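Local coordinates for protein porin (Rhodobacter capsulatus, PDB 3POR) that forms outer-membrane channels, as a homotrimer, through which small hydrophilic solutes up to about 0.6 kDa diffuse passively, at residues T225-K230 / L252-I257; L177-E182 / E205-F210. All blocks are in the same frame, centred on the assembly; numbering follows the deposited sequence.

From the N terminus, the chain first meets 177-182, runs along strand 181-192, turns, and returns along 195-207, so contact 2 closes the open end of a beta hairpin. Helix 208-214 and a loop then lead to 225-230. The next hairpin, strands 226-240 and 243-254, is closed by contact 1. The two loops follow in series, neither nesting nor crossing. They are tied laterally because strands 195-207 and 226-240 are neighbours in the barrel: probable hydrogen bonds join Arg208 N to Thr225 O at 2.8 Å and Val227 N to Leu206 O at 2.9 Å. Together the contacts unite four consecutive strands, and both touch the same bound detergent.

Contact 1. Residues T225-K230 / L252-I257; sequences TAVDHK and LDIDTI. With C8E ((hydroxyethyloxy)tri(ethyloxy)octane), chain B.
With CG1 anti to the carbonyl carbon (chi1 -71°), Val227 leaves CG2 between its own backbone N and carbonyl carbon, where it meets Ile254, while Lys230, with chi1 at 83° and the chain extended beyond CG, lays its CE beside the carboxylate of Asp253. Both pairs belong to the open end of an antiparallel beta hairpin in the 16-stranded porin barrel. Lys230 and Asp253 form a hydrogen-bonded pair: Lys230 N reaches Asp253 O at 2.9 Å, and Asp253 N returns a nearly straight bond to Lys230 O at 3.0 Å. On this face the side-chain salt bridge is long, Lys230 NZ lying 4.0 Å from Asp253 OD2, although opposite charges suit such a partly exposed pairing. The next pair, His229 with Ile254, is non-hydrogen-bonded, and its side chains occupy the other face. Beyond it the backbone link continues past the end of the strand, where Asp255 N binds Asp228 O at 2.8 Å; a weak bond from Asp228 N to Asp255 OD2 supplements it. Branched aliphatic residues suit the apolar corner where Ile257 joins the buried Val227 and Ile254. Val227 CG2 lies 3.5 Å from Ile254 CG2, and Ile257 CD1 crosses in at about a right angle to touch both methyls of the valine; Ala211 of helix 208-214 covers this cluster. The His229 imidazole has Leu252 CD1 near the plane of its ring, at the edge, and its NE2 is bonded to Gln183, which satisfies a buried polar atom. Leu252 continues the apolar surface to the detergent, its CD2 resting 3.6 Å from C10 of the polyether.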
ATOM      1  N   THR A 225      10.144 -37.590 -13.344  1.00 31.34           N
ATOM      2  CA  THR A 225       9.393 -38.794 -12.971  1.00 30.66           C
ATOM      3  C   THR A 225       8.246 -38.421 -11.996  1.00 30.77           C
ATOM      4  O   THR A 225       8.318 -37.465 -11.209  1.00 30.64           O
ATOM      5  CB  THR A 225      10.304 -39.890 -12.274  1.00 31.28           C
ATOM      6  OG1 THR A 225      11.040 -39.485 -11.102  1.00 35.52           O
ATOM      7  CG2 THR A 225      11.302 -40.262 -13.308  1.00 35.26           C
ATOM      8  N   ALA A 226       7.127 -39.108 -12.018  1.00 30.48           N
ATOM      9  CA  ALA A 226       6.089 -38.795 -11.107  1.00 31.39           C
ATOM     10  C   ALA A 226       6.324 -39.713  -9.919  1.00 32.79           C
ATOM     11  O   ALA A 226       6.627 -40.875 -10.158  1.00 35.64           O
ATOM     12  CB  ALA A 226       4.810 -39.095 -11.792  1.00 29.81           C
ATOM     13  N   VAL A 227       6.284 -39.355  -8.636  1.00 33.19           N
ATOM     14  CA  VAL A 227       6.312 -40.333  -7.548  1.00 31.60           C
ATOM     15  C   VAL A 227       4.892 -40.367  -6.980  1.00 32.02           C
ATOM     16  O   VAL A 227       4.190 -39.371  -7.095  1.00 32.68           O
ATOM     17  CB  VAL A 227       7.278 -39.905  -6.472  1.00 29.54           C
ATOM     18  CG1 VAL A 227       8.658 -40.061  -7.046  1.00 27.59           C
ATOM     19  CG2 VAL A 227       6.999 -38.483  -6.009  1.00 27.99           C
ATOM     20  N   ASP A 228       4.409 -41.427  -6.359  1.00 31.30           N
ATOM     21  CA  ASP A 228       3.095 -41.517  -5.770  1.00 31.04           C
ATOM     22  C   ASP A 228       3.115 -41.029  -4.344  1.00 30.13           C
ATOM     23  O   ASP A 228       4.087 -41.250  -3.655  1.00 28.83           O
ATOM     24  CB  ASP A 228       2.624 -42.932  -5.730  1.00 35.62           C
ATOM     25  CG  ASP A 228       2.516 -43.665  -7.054  1.00 48.15           C
ATOM     26  OD1 ASP A 228       2.647 -43.050  -8.122  1.00 55.94           O
ATOM     27  OD2 ASP A 228       2.302 -44.887  -7.007  1.00 59.57           O
ATOM     28  N   HIS A 229       2.062 -40.430  -3.811  1.00 30.99           N
ATOM     29  CA  HIS A 229       2.050 -39.897  -2.445  1.00 31.56           C
ATOM     30  C   HIS A 229       0.686 -40.160  -1.837  1.00 31.67           C
ATOM     31  O   HIS A 229      -0.243 -40.387  -2.615  1.00 31.82           O
ATOM     32  CB  HIS A 229       2.234 -38.403  -2.414  1.00 30.45           C
ATOM     33  CG  HIS A 229       1.048 -37.619  -2.991  1.00 30.71           C
ATOM     34  ND1 HIS A 229       0.513 -37.671  -4.217  1.00 31.89           N
ATOM     35  CD2 HIS A 229       0.355 -36.672  -2.276  1.00 27.97           C
ATOM     36  CE1 HIS A 229      -0.461 -36.796  -4.290  1.00 30.51           C
ATOM     37  NE2 HIS A 229      -0.528 -36.214  -3.117  1.00 30.03           N
ATOM     38  N   LYS A 230       0.484 -40.126  -0.528  1.00 31.43           N
ATOM     39  CA  LYS A 230      -0.849 -40.166   0.005  1.00 31.32           C
ATOM     40  C   LYS A 230      -0.700 -39.280   1.206  1.00 30.36           C
ATOM     41  O   LYS A 230       0.376 -39.270   1.822  1.00 29.60           O
ATOM     42  CB  LYS A 230      -1.210 -41.587   0.359  1.00 34.72           C
ATOM     43  CG  LYS A 230      -0.760 -42.108   1.668  1.00 41.26           C
ATOM     44  CD  LYS A 230      -0.626 -43.587   1.391  1.00 54.93           C
ATOM     45  CE  LYS A 230       0.101 -44.195   2.603  1.00 62.31           C
ATOM     46  NZ  LYS A 230       0.560 -45.565   2.385  1.00 69.04           N
ATOM     47  N   LEU A 252       2.150 -36.972   5.514  1.00 27.28           N
ATOM     48  CA  LEU A 252       2.450 -36.977   4.090  1.00 29.05           C
ATOM     49  C   LEU A 252       3.446 -38.100   3.883  1.00 29.92           C
ATOM     50  O   LEU A 252       4.484 -38.126   4.565  1.00 30.24           O
ATOM     51  CB  LEU A 252       3.058 -35.651   3.705  1.00 27.01           C
ATOM     52  CG  LEU A 252       3.395 -35.326   2.265  1.00 27.89           C
ATOM     53  CD1 LEU A 252       2.238 -35.515   1.269  1.00 20.79           C
ATOM     54  CD2 LEU A 252       3.862 -33.875   2.310  1.00 29.29           C
ATOM     55  N   ASP A 253       3.086 -39.062   3.051  1.00 30.63           N
ATOM     56  CA  ASP A 253       3.975 -40.143   2.732  1.00 33.02           C
ATOM     57  C   ASP A 253       4.168 -40.065   1.234  1.00 33.37           C
ATOM     58  O   ASP A 253       3.237 -40.290   0.447  1.00 33.47           O
ATOM     59  CB  ASP A 253       3.402 -41.554   3.091  1.00 39.98           C
ATOM     60  CG  ASP A 253       3.202 -42.048   4.577  1.00 51.69           C
ATOM     61  OD1 ASP A 253       3.822 -41.604   5.572  1.00 58.05           O
ATOM     62  OD2 ASP A 253       2.380 -42.954   4.771  1.00 61.26           O
ATOM     63  N   ILE A 254       5.346 -39.641   0.777  1.00 34.22           N
ATOM     64  CA  ILE A 254       5.626 -39.615  -0.660  1.00 35.54           C
ATOM     65  C   ILE A 254       6.541 -40.785  -0.836  1.00 37.24           C
ATOM     66  O   ILE A 254       7.602 -40.957  -0.228  1.00 37.66           O
ATOM     67  CB  ILE A 254       6.346 -38.406  -1.054  1.00 33.51           C
ATOM     68  CG1 ILE A 254       5.669 -37.166  -0.505  1.00 30.64           C
ATOM     69  CG2 ILE A 254       6.428 -38.488  -2.533  1.00 31.91           C
ATOM     70  CD1 ILE A 254       6.282 -35.816  -0.836  1.00 34.99           C
ATOM     71  N   ASP A 255       6.037 -41.664  -1.636  1.00 39.45           N
ATOM     72  CA  ASP A 255       6.657 -42.949  -1.813  1.00 42.01           C
ATOM     73  C   ASP A 255       8.042 -42.838  -2.423  1.00 41.68           C
ATOM     74  O   ASP A 255       8.258 -41.992  -3.272  1.00 41.81           O
ATOM     75  CB  ASP A 255       5.678 -43.727  -2.654  1.00 51.07           C
ATOM     76  CG  ASP A 255       6.248 -44.475  -3.858  1.00 63.83           C
ATOM     77  OD1 ASP A 255       6.674 -45.619  -3.634  1.00 74.01           O
ATOM     78  OD2 ASP A 255       6.282 -43.923  -4.982  1.00 73.38           O
ATOM     79  N   THR A 256       8.987 -43.686  -2.037  1.00 41.51           N
ATOM     80  CA  THR A 256      10.366 -43.649  -2.471  1.00 40.69           C
ATOM     81  C   THR A 256      11.000 -42.326  -2.063  1.00 39.68           C
ATOM     82  O   THR A 256      12.179 -42.188  -2.349  1.00 41.63           O
ATOM     83  CB  THR A 256      10.617 -43.823  -4.059  1.00 42.09           C
ATOM     84  OG1 THR A 256      10.241 -42.646  -4.784  1.00 45.79           O
ATOM     85  CG2 THR A 256       9.844 -45.003  -4.637  1.00 40.90           C
ATOM     86  N   ILE A 257      10.388 -41.319  -1.438  1.00 37.68           N
ATOM     87  CA  ILE A 257      11.107 -40.130  -1.043  1.00 35.11           C
ATOM     88  C   ILE A 257      11.053 -39.931   0.465  1.00 35.76           C
ATOM     89  O   ILE A 257      12.155 -39.987   0.977  1.00 37.51           O
ATOM     90  CB  ILE A 257      10.543 -38.934  -1.823  1.00 30.83           C
ATOM     91  CG1 ILE A 257      10.981 -39.037  -3.274  1.00 28.32           C
ATOM     92  CG2 ILE A 257      11.080 -37.650  -1.263  1.00 28.35           C
ATOM     93  CD1 ILE A 257      10.177 -38.239  -4.282  1.00 28.62           C
TER
HETATM   94  C1  C8E B 545       1.180 -33.020  -1.713  1.00 40.36           C
HETATM   95  C2  C8E B 545       1.519 -31.610  -2.174  1.00 41.31           C
HETATM   96  C3  C8E B 545       2.045 -30.917  -0.988  1.00 35.80           C
HETATM   97  C4  C8E B 545       2.090 -29.549  -1.538  1.00 42.14           C
HETATM   98  C5  C8E B 545       2.270 -28.639  -0.375  1.00 50.80           C
HETATM   99  C6  C8E B 545       3.434 -28.990   0.628  1.00 58.14           C
HETATM  100  C7  C8E B 545       3.045 -29.615   2.059  1.00 59.39           C
HETATM  101  C8  C8E B 545       4.044 -29.324   3.215  1.00 53.94           C
HETATM  102  O9  C8E B 545       3.844 -29.928   4.485  1.00 51.76           O
HETATM  103  C10 C8E B 545       4.513 -31.172   4.616  1.00 52.48           C
HETATM  104  C11 C8E B 545       5.931 -31.277   5.141  1.00 55.02           C
HETATM  105  O12 C8E B 545       6.239 -30.937   6.485  1.00 57.17           O
HETATM  106  C13 C8E B 545       6.757 -29.624   6.549  1.00 64.12           C
HETATM  107  C14 C8E B 545       7.983 -29.386   5.722  1.00 72.03           C
HETATM  108  O15 C8E B 545       9.053 -30.302   5.913  1.00 78.96           O
HETATM  109  C16 C8E B 545      10.288 -29.640   5.566  1.00 90.91           C
HETATM  110  C17 C8E B 545      11.334 -29.042   6.572  1.00 99.80           C
HETATM  111  O18 C8E B 545      11.043 -28.114   7.669  1.00108.82           O
HETATM  112  C19 C8E B 545      11.219 -26.694   7.397  1.00114.00           C
HETATM  113  C20 C8E B 545      12.522 -25.948   7.780  1.00116.37           C
HETATM  114  O21 C8E B 545      13.680 -26.544   7.188  1.00118.04           O

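Contact 2. Residues L177-E182 / E205-F210; sequences LMADME and ELDRDF. With C8E ((hydroxyethyloxy)tri(ethyloxy)octane), chain B.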
ATOM      1  N   LEU A 177      10.511 -32.116 -18.135  1.00 35.28           N
ATOM      2  CA  LEU A 177      11.102 -31.381 -17.075  1.00 34.36           C
ATOM      3  C   LEU A 177      10.304 -31.497 -15.804  1.00 33.86           C
ATOM      4  O   LEU A 177      10.906 -31.516 -14.727  1.00 33.70           O
ATOM      5  CB  LEU A 177      11.199 -29.986 -17.500  1.00 38.14           C
ATOM      6  CG  LEU A 177      12.324 -29.546 -18.445  1.00 41.33           C
ATOM      7  CD1 LEU A 177      12.153 -28.070 -18.784  1.00 43.74           C
ATOM      8  CD2 LEU A 177      13.664 -29.653 -17.763  1.00 40.74           C
ATOM      9  N   MET A 178       8.977 -31.659 -15.877  1.00 33.03           N
ATOM     10  CA  MET A 178       8.162 -31.666 -14.669  1.00 30.33           C
ATOM     11  C   MET A 178       7.023 -32.611 -14.898  1.00 28.13           C
ATOM     12  O   MET A 178       6.381 -32.510 -15.936  1.00 27.96           O
ATOM     13  CB  MET A 178       7.639 -30.275 -14.414  1.00 30.85           C
ATOM     14  CG  MET A 178       7.369 -30.059 -12.934  1.00 38.09           C
ATOM     15  SD  MET A 178       6.647 -28.458 -12.482  1.00 40.70           S
ATOM     16  CE  MET A 178       4.966 -28.949 -12.827  1.00 45.59           C
ATOM     17  N   ALA A 179       6.814 -33.636 -14.103  1.00 25.94           N
ATOM     18  CA  ALA A 179       5.633 -34.419 -14.264  1.00 26.40           C
ATOM     19  C   ALA A 179       4.382 -33.582 -13.935  1.00 28.13           C
ATOM     20  O   ALA A 179       4.432 -32.541 -13.268  1.00 29.02           O
ATOM     21  CB  ALA A 179       5.713 -35.576 -13.332  1.00 24.49           C
ATOM     22  N   ASP A 180       3.248 -33.949 -14.526  1.00 28.30           N
ATOM     23  CA  ASP A 180       1.921 -33.475 -14.130  1.00 27.85           C
ATOM     24  C   ASP A 180       1.629 -33.921 -12.709  1.00 28.22           C
ATOM     25  O   ASP A 180       2.158 -34.924 -12.243  1.00 27.65           O
ATOM     26  CB  ASP A 180       0.877 -34.068 -15.006  1.00 26.06           C
ATOM     27  CG  ASP A 180       0.978 -33.613 -16.442  1.00 27.98           C
ATOM     28  OD1 ASP A 180       1.696 -32.666 -16.724  1.00 30.27           O
ATOM     29  OD2 ASP A 180       0.326 -34.200 -17.303  1.00 32.97           O
ATOM     30  N   MET A 181       0.848 -33.208 -11.936  1.00 28.48           N
ATOM     31  CA  MET A 181       0.665 -33.613 -10.553  1.00 28.28           C
ATOM     32  C   MET A 181      -0.831 -33.745 -10.416  1.00 29.52           C
ATOM     33  O   MET A 181      -1.552 -33.013 -11.095  1.00 30.71           O
ATOM     34  CB  MET A 181       1.186 -32.550  -9.661  1.00 24.60           C
ATOM     35  CG  MET A 181       2.574 -32.236 -10.071  1.00 17.10           C
ATOM     36  SD  MET A 181       3.410 -31.601  -8.639  1.00 24.61           S
ATOM     37  CE  MET A 181       3.779 -30.098  -9.443  1.00 21.28           C
ATOM     38  N   GLU A 182      -1.351 -34.645  -9.615  1.00 29.25           N
ATOM     39  CA  GLU A 182      -2.758 -34.801  -9.477  1.00 29.34           C
ATOM     40  C   GLU A 182      -2.995 -35.265  -8.066  1.00 28.69           C
ATOM     41  O   GLU A 182      -2.124 -35.888  -7.441  1.00 29.72           O
ATOM     42  CB  GLU A 182      -3.168 -35.787 -10.488  1.00 31.86           C
ATOM     43  CG  GLU A 182      -4.029 -36.902  -9.930  1.00 43.70           C
ATOM     44  CD  GLU A 182      -3.815 -38.246 -10.589  1.00 55.46           C
ATOM     45  OE1 GLU A 182      -3.241 -38.257 -11.702  1.00 56.33           O
ATOM     46  OE2 GLU A 182      -4.248 -39.249  -9.972  1.00 61.00           O
ATOM     47  N   GLU A 205      -0.246 -38.279  -7.281  1.00 28.83           N
ATOM     48  CA  GLU A 205       1.100 -38.315  -7.770  1.00 27.83           C
ATOM     49  C   GLU A 205       1.594 -36.910  -7.955  1.00 27.14           C
ATOM     50  O   GLU A 205       0.868 -36.001  -8.340  1.00 27.12           O
ATOM     51  CB  GLU A 205       1.169 -39.094  -9.081  1.00 31.47           C
ATOM     52  CG  GLU A 205       0.178 -38.815 -10.217  1.00 46.53           C
ATOM     53  CD  GLU A 205       0.527 -37.740 -11.267  1.00 56.92           C
ATOM     54  OE1 GLU A 205       1.720 -37.523 -11.477  1.00 61.60           O
ATOM     55  OE2 GLU A 205      -0.371 -37.145 -11.903  1.00 60.62           O
ATOM     56  N   LEU A 206       2.861 -36.776  -7.593  1.00 26.17           N
ATOM     57  CA  LEU A 206       3.620 -35.545  -7.530  1.00 25.97           C
ATOM     58  C   LEU A 206       4.804 -35.545  -8.502  1.00 26.09           C
ATOM     59  O   LEU A 206       5.281 -36.614  -8.849  1.00 27.06           O
ATOM     60  CB  LEU A 206       4.185 -35.332  -6.092  1.00 22.30           C
ATOM     61  CG  LEU A 206       3.299 -35.047  -4.887  1.00 22.50           C
ATOM     62  CD1 LEU A 206       4.115 -34.535  -3.719  1.00 16.96           C
ATOM     63  CD2 LEU A 206       2.331 -33.907  -5.233  1.00 24.07           C
ATOM     64  N   ASP A 207       5.356 -34.450  -8.992  1.00 26.30           N
ATOM     65  CA  ASP A 207       6.609 -34.503  -9.713  1.00 27.97           C
ATOM     66  C   ASP A 207       7.760 -34.826  -8.737  1.00 29.04           C
ATOM     67  O   ASP A 207       7.872 -34.122  -7.718  1.00 30.82           O
ATOM     68  CB  ASP A 207       6.852 -33.171 -10.332  1.00 30.22           C
ATOM     69  CG  ASP A 207       8.259 -32.976 -10.899  1.00 32.09           C
ATOM     70  OD1 ASP A 207       8.483 -33.430 -12.012  1.00 32.34           O
ATOM     71  OD2 ASP A 207       9.116 -32.386 -10.234  1.00 30.98           O
ATOM     72  N   ARG A 208       8.700 -35.746  -9.042  1.00 28.46           N
ATOM     73  CA  ARG A 208       9.783 -36.191  -8.187  1.00 25.40           C
ATOM     74  C   ARG A 208      10.557 -35.092  -7.506  1.00 24.81           C
ATOM     75  O   ARG A 208      10.730 -35.009  -6.279  1.00 23.36           O
ATOM     76  CB  ARG A 208      10.718 -37.026  -9.030  1.00 27.20           C
ATOM     77  CG  ARG A 208      12.053 -37.362  -8.335  1.00 27.17           C
ATOM     78  CD  ARG A 208      13.120 -37.821  -9.274  1.00 19.91           C
ATOM     79  NE  ARG A 208      13.677 -36.747 -10.070  1.00 18.91           N
ATOM     80  CZ  ARG A 208      13.741 -36.876 -11.396  1.00 21.72           C
ATOM     81  NH1 ARG A 208      13.275 -37.997 -11.953  1.00 19.32           N
ATOM     82  NH2 ARG A 208      14.327 -35.936 -12.161  1.00 17.88           N
ATOM     83  N   ASP A 209      11.047 -34.191  -8.317  1.00 25.19           N
ATOM     84  CA  ASP A 209      11.880 -33.178  -7.724  1.00 25.84           C
ATOM     85  C   ASP A 209      11.027 -32.159  -6.979  1.00 27.08           C
ATOM     86  O   ASP A 209      11.523 -31.639  -5.973  1.00 28.60           O
ATOM     87  CB  ASP A 209      12.746 -32.601  -8.846  1.00 26.07           C
ATOM     88  CG  ASP A 209      13.837 -33.566  -9.401  1.00 31.29           C
ATOM     89  OD1 ASP A 209      14.368 -34.384  -8.625  1.00 33.64           O
ATOM     90  OD2 ASP A 209      14.161 -33.497 -10.599  1.00 26.04           O
ATOM     91  N   PHE A 210       9.742 -31.876  -7.295  1.00 26.66           N
ATOM     92  CA  PHE A 210       8.904 -31.060  -6.391  1.00 25.91           C
ATOM     93  C   PHE A 210       8.806 -31.789  -5.051  1.00 24.75           C
ATOM     94  O   PHE A 210       9.070 -31.221  -3.990  1.00 24.98           O
ATOM     95  CB  PHE A 210       7.492 -30.874  -6.973  1.00 29.13           C
ATOM     96  CG  PHE A 210       6.440 -30.422  -5.968  1.00 34.34           C
ATOM     97  CD1 PHE A 210       6.506 -29.168  -5.410  1.00 35.85           C
ATOM     98  CD2 PHE A 210       5.468 -31.301  -5.564  1.00 35.73           C
ATOM     99  CE1 PHE A 210       5.607 -28.802  -4.437  1.00 35.49           C
ATOM    100  CE2 PHE A 210       4.580 -30.922  -4.596  1.00 39.30           C
ATOM    101  CZ  PHE A 210       4.644 -29.679  -4.028  1.00 37.52           C
TER
HETATM  102  C1  C8E B 545       1.180 -33.020  -1.713  1.00 40.36           C
HETATM  103  C2  C8E B 545       1.519 -31.610  -2.174  1.00 41.31           C
HETATM  104  C3  C8E B 545       2.045 -30.917  -0.988  1.00 35.80           C
HETATM  105  C4  C8E B 545       2.090 -29.549  -1.538  1.00 42.14           C
HETATM  106  C5  C8E B 545       2.270 -28.639  -0.375  1.00 50.80           C
HETATM  107  C6  C8E B 545       3.434 -28.990   0.628  1.00 58.14           C
HETATM  108  C7  C8E B 545       3.045 -29.615   2.059  1.00 59.39           C
HETATM  109  C8  C8E B 545       4.044 -29.324   3.215  1.00 53.94           C
HETATM  110  O9  C8E B 545       3.844 -29.928   4.485  1.00 51.76           O
HETATM  111  C10 C8E B 545       4.513 -31.172   4.616  1.00 52.48           C
HETATM  112  C11 C8E B 545       5.931 -31.277   5.141  1.00 55.02           C
HETATM  113  O12 C8E B 545       6.239 -30.937   6.485  1.00 57.17           O
HETATM  114  C13 C8E B 545       6.757 -29.624   6.549  1.00 64.12           C
HETATM  115  C14 C8E B 545       7.983 -29.386   5.722  1.00 72.03           C
HETATM  116  O15 C8E B 545       9.053 -30.302   5.913  1.00 78.96           O
HETATM  117  C16 C8E B 545      10.288 -29.640   5.566  1.00 90.91           C
HETATM  118  C17 C8E B 545      11.334 -29.042   6.572  1.00 99.80           C
HETATM  119  O18 C8E B 545      11.043 -28.114   7.669  1.00108.82           O
HETATM  120  C19 C8E B 545      11.219 -26.694   7.397  1.00114.00           C
HETATM  121  C20 C8E B 545      12.522 -25.948   7.780  1.00116.37           C
HETATM  122  O21 C8E B 545      13.680 -26.544   7.188  1.00118.04           O
HETATM  123  O   HOH W   1      13.411 -32.831 -13.720  1.00 52.28           O
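The meeting of Glu182 with Glu205 is a backbone pairing at the open end of the antiparallel hairpin 181-192/195-207 of the porin barrel, and it gives way to a helix cap where the strands end. This hydrogen-bonded pair is joined by Glu182 N to Glu205 O at 2.9 Å and by Glu205 N to Glu182 O. Their carboxylates, turned 76° apart, bring OE1 of Glu182 within 3.1 Å of OE2 of Glu205, a closeness that would probably favour protonation of one acid. Farther on, Asp207 replaces strand pairing with side-chain bonds. Its chi1 of 169° turns the carboxylate away from its own N, letting OD1 accept from Ala179 N at 2.7 Å, while OD2 accepts from Phe210 N at 3.0 Å as the N-cap of helix 208-214; a short acid suits both tasks. Without the carboxylate, as with an alanine here, the Ala179 and Phe210 amides would probably lose these acceptors, and the first turn of the helix its cap. Just after the cap, Arg208 grips Asp209 side-on through NE and NH2. The flexible Met181 places its sulfur where Asp207 N donates a weak bond to SD at 3.5 Å, and the same sulfur makes an oblique Met-aromatic contact with Phe210, 3.7 Å from CD2. At its far end the phenyl ring meets the detergent edge-on, Phe210 CZ lying 3.6 Å from C4 of the alkyl chain.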